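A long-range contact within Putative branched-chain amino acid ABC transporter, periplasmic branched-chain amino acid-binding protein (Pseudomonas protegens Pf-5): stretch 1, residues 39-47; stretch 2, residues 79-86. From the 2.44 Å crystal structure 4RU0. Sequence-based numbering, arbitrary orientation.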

# COMPACT_ATOMS: atom_id res chain seq x y z
N ALA A 39 -15.52 -1.26 1.93
CA ALA A 39 -15.53 -2.67 1.56
C ALA A 39 -14.63 -3.45 2.51
O ALA A 39 -13.40 -3.37 2.42
CB ALA A 39 -15.08 -2.86 0.11
N THR A 40 -15.24 -4.18 3.44
CA THR A 40 -14.50 -4.78 4.54
C THR A 40 -14.77 -6.27 4.68
O THR A 40 -15.81 -6.77 4.23
CB THR A 40 -14.83 -4.09 5.88
OG1 THR A 40 -16.21 -4.31 6.19
CG2 THR A 40 -14.55 -2.60 5.81
N TYR A 41 -13.84 -6.98 5.32
CA TYR A 41 -14.08 -8.36 5.70
C TYR A 41 -13.96 -8.52 7.22
O TYR A 41 -12.98 -8.09 7.82
CB TYR A 41 -13.12 -9.32 4.98
CG TYR A 41 -11.69 -8.84 4.84
CD1 TYR A 41 -10.75 -9.07 5.84
CD2 TYR A 41 -11.27 -8.20 3.68
CE1 TYR A 41 -9.44 -8.64 5.70
CE2 TYR A 41 -9.96 -7.77 3.53
CZ TYR A 41 -9.05 -7.99 4.55
OH TYR A 41 -7.75 -7.56 4.40
N ARG A 42 -14.98 -9.12 7.82
CA ARG A 42 -14.98 -9.40 9.25
C ARG A 42 -15.26 -10.87 9.51
O ARG A 42 -15.47 -11.29 10.64
CB ARG A 42 -16.01 -8.53 9.97
CG ARG A 42 -15.66 -7.05 9.95
CD ARG A 42 -16.75 -6.21 10.58
NE ARG A 42 -16.36 -4.80 10.62
CZ ARG A 42 -15.59 -4.27 11.56
NH1 ARG A 42 -15.11 -5.03 12.54
NH2 ARG A 42 -15.29 -2.97 11.52
N VAL A 43 -15.26 -11.65 8.43
CA VAL A 43 -15.46 -13.09 8.52
C VAL A 43 -14.30 -13.79 7.84
O VAL A 43 -13.79 -13.30 6.83
CB VAL A 43 -16.80 -13.51 7.86
CG1 VAL A 43 -17.05 -15.00 8.04
CG2 VAL A 43 -17.95 -12.70 8.44
N GLY A 44 -13.87 -14.92 8.38
CA GLY A 44 -12.81 -15.69 7.76
C GLY A 44 -11.46 -15.54 8.42
O GLY A 44 -11.34 -14.89 9.47
N ALA A 45 -10.44 -16.13 7.80
CA ALA A 45 -9.11 -16.21 8.39
C ALA A 45 -8.43 -14.86 8.52
O ALA A 45 -7.60 -14.66 9.42
CB ALA A 45 -8.25 -17.16 7.57
N TYR A 46 -8.76 -13.93 7.64
CA TYR A 46 -8.09 -12.64 7.62
C TYR A 46 -8.84 -11.58 8.41
O TYR A 46 -8.45 -10.41 8.44
CB TYR A 46 -7.89 -12.18 6.18
CG TYR A 46 -7.18 -13.20 5.32
CD1 TYR A 46 -5.80 -13.34 5.36
CD2 TYR A 46 -7.90 -14.04 4.47
CE1 TYR A 46 -5.15 -14.28 4.58
CE2 TYR A 46 -7.26 -14.98 3.68
CZ TYR A 46 -5.89 -15.10 3.74
OH TYR A 46 -5.24 -16.03 2.96
N ALA A 47 -9.92 -12.01 9.06
CA ALA A 47 -10.76 -11.09 9.82
C ALA A 47 -9.98 -10.43 10.96
O ALA A 47 -10.14 -9.23 11.22
CB ALA A 47 -11.98 -11.82 10.37
N GLN A 79 -20.69 3.35 5.33
CA GLN A 79 -21.36 2.09 5.60
C GLN A 79 -20.47 0.93 5.16
O GLN A 79 -19.72 1.04 4.20
CB GLN A 79 -22.72 2.02 4.88
CG GLN A 79 -23.59 0.85 5.33
CD GLN A 79 -24.95 0.84 4.66
OE1 GLN A 79 -25.09 1.23 3.50
NE2 GLN A 79 -25.97 0.38 5.39
N GLU A 80 -20.56 -0.18 5.89
CA GLU A 80 -19.75 -1.34 5.59
C GLU A 80 -20.51 -2.38 4.79
O GLU A 80 -21.70 -2.62 5.02
CB GLU A 80 -19.23 -1.97 6.88
CG GLU A 80 -17.78 -1.67 7.17
CD GLU A 80 -17.36 -2.12 8.56
OE1 GLU A 80 -16.76 -3.21 8.68
OE2 GLU A 80 -17.62 -1.37 9.53
N CYS A 81 -19.82 -3.01 3.84
CA CYS A 81 -20.36 -4.15 3.12
C CYS A 81 -19.36 -5.30 3.24
O CYS A 81 -18.17 -5.11 3.01
CB CYS A 81 -20.63 -3.79 1.66
SG CYS A 81 -21.26 -5.16 0.64
N GLU A 82 -19.85 -6.48 3.61
CA GLU A 82 -18.98 -7.63 3.81
C GLU A 82 -18.52 -8.23 2.49
O GLU A 82 -19.33 -8.64 1.67
CB GLU A 82 -19.69 -8.69 4.65
CG GLU A 82 -18.85 -9.92 4.95
CD GLU A 82 -17.58 -9.59 5.72
OE1 GLU A 82 -17.60 -8.67 6.57
OE2 GLU A 82 -16.56 -10.27 5.48
N THR A 83 -17.20 -8.28 2.28
CA THR A 83 -16.65 -8.79 1.04
C THR A 83 -16.05 -10.19 1.22
O THR A 83 -15.77 -10.88 0.24
CB THR A 83 -15.56 -7.85 0.48
OG1 THR A 83 -14.36 -7.97 1.26
CG2 THR A 83 -16.05 -6.41 0.50
N GLU A 84 -15.84 -10.58 2.47
CA GLU A 84 -15.27 -11.87 2.82
C GLU A 84 -13.95 -12.15 2.10
O GLU A 84 -13.61 -13.31 1.86
CB GLU A 84 -16.26 -12.99 2.53
CG GLU A 84 -17.62 -12.78 3.15
CD GLU A 84 -18.45 -14.04 3.21
OE1 GLU A 84 -17.85 -15.14 3.15
OE2 GLU A 84 -19.69 -13.95 3.31
N TRP A 85 -13.25 -11.07 1.74
CA TRP A 85 -11.93 -11.16 1.12
C TRP A 85 -11.97 -11.81 -0.28
O TRP A 85 -10.93 -12.14 -0.85
CB TRP A 85 -10.97 -11.93 2.05
CG TRP A 85 -9.51 -11.77 1.75
CD1 TRP A 85 -8.71 -10.70 2.05
CD2 TRP A 85 -8.66 -12.72 1.09
NE1 TRP A 85 -7.43 -10.93 1.62
CE2 TRP A 85 -7.37 -12.16 1.03
CE3 TRP A 85 -8.87 -14.00 0.55
CZ2 TRP A 85 -6.29 -12.83 0.44
CZ3 TRP A 85 -7.80 -14.66 -0.03
CH2 TRP A 85 -6.53 -14.08 -0.08
N THR A 86 -13.17 -11.96 -0.84
CA THR A 86 -13.32 -12.57 -2.16
C THR A 86 -13.70 -11.55 -3.24
O THR A 86 -14.25 -10.49 -2.95
CB THR A 86 -14.38 -13.69 -2.17
OG1 THR A 86 -15.68 -13.11 -2.00
CG2 THR A 86 -14.11 -14.70 -1.07

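This contact is the end of a parallel β-pairing, where two strands share a two-residue ladder in these stretches and the chain beyond is held by glutamate side chains and by W85 packed against Y41 and Y46.

The ladder pairs A39 with C81 and T40 with E82. T40 supplies both backbone hydrogen bonds, as one residue of a parallel pair commonly does: its N donates to C81 O at 3.1 Å, and its O accepts from T83 N at 2.8 Å. The same carbonyl receives a CA-H...O contact from E82, CA to O 3.3 Å. A39 and C81 direct their side chains to one face of the sheet, T40 and E82 to the other. The methyl of A39 lies against T83, A39 CB to T83 CG2 3.7 Å, a close apolar approach beside the ladder.

Alongside and just past the ladder, two strand glutamates, E80 and E82, add side-chain bonds to those of the backbone. E82 turns its carboxylate back to the first stretch, where R42 N, free of any ladder partner here, donates to OE1 at 2.9 Å and more weakly to OE2 at 3.0 Å. E82 OE2 also accepts a weak bond from E84 N at 3.1 Å, so a single glutamate ties the loop of stretch 1 to the turn in its own chain segment. E80 plays a similar role for side chains. Its OE1 accepts from T40 OG1 at 2.8 Å and forms a salt bridge with R42 NE at 2.5 Å, lying near the plane of the guanidinium, where its N-H groups point. The long, flexible arms of arginine and glutamate suit this pairing, since both CA-to-CB bonds point sideways and only the chain ends converge.

The type I' turn from T83 to T86 brings W85 to the aromatic residues of stretch 1. Positive phi values at E84 and W85 are typical of this turn, and T86 N closes it on T83 O at 3.0 Å. W85 presents its edge to the face of Y41, with planes at 87° and Y41 CE2 3.5 Å from W85 CD1, while its own face stacks on Y46, with centroids 4.2 Å apart and planes at 25°. A broad, flat indole can serve both geometries at once, which accords with W85 having the largest area covered by the opposing stretch.

G44 begins the type I turn that carries the chain through Y46 to A47; at its backbone angles a CB would jam against the preceding carbonyl oxygen, so glycine fits there.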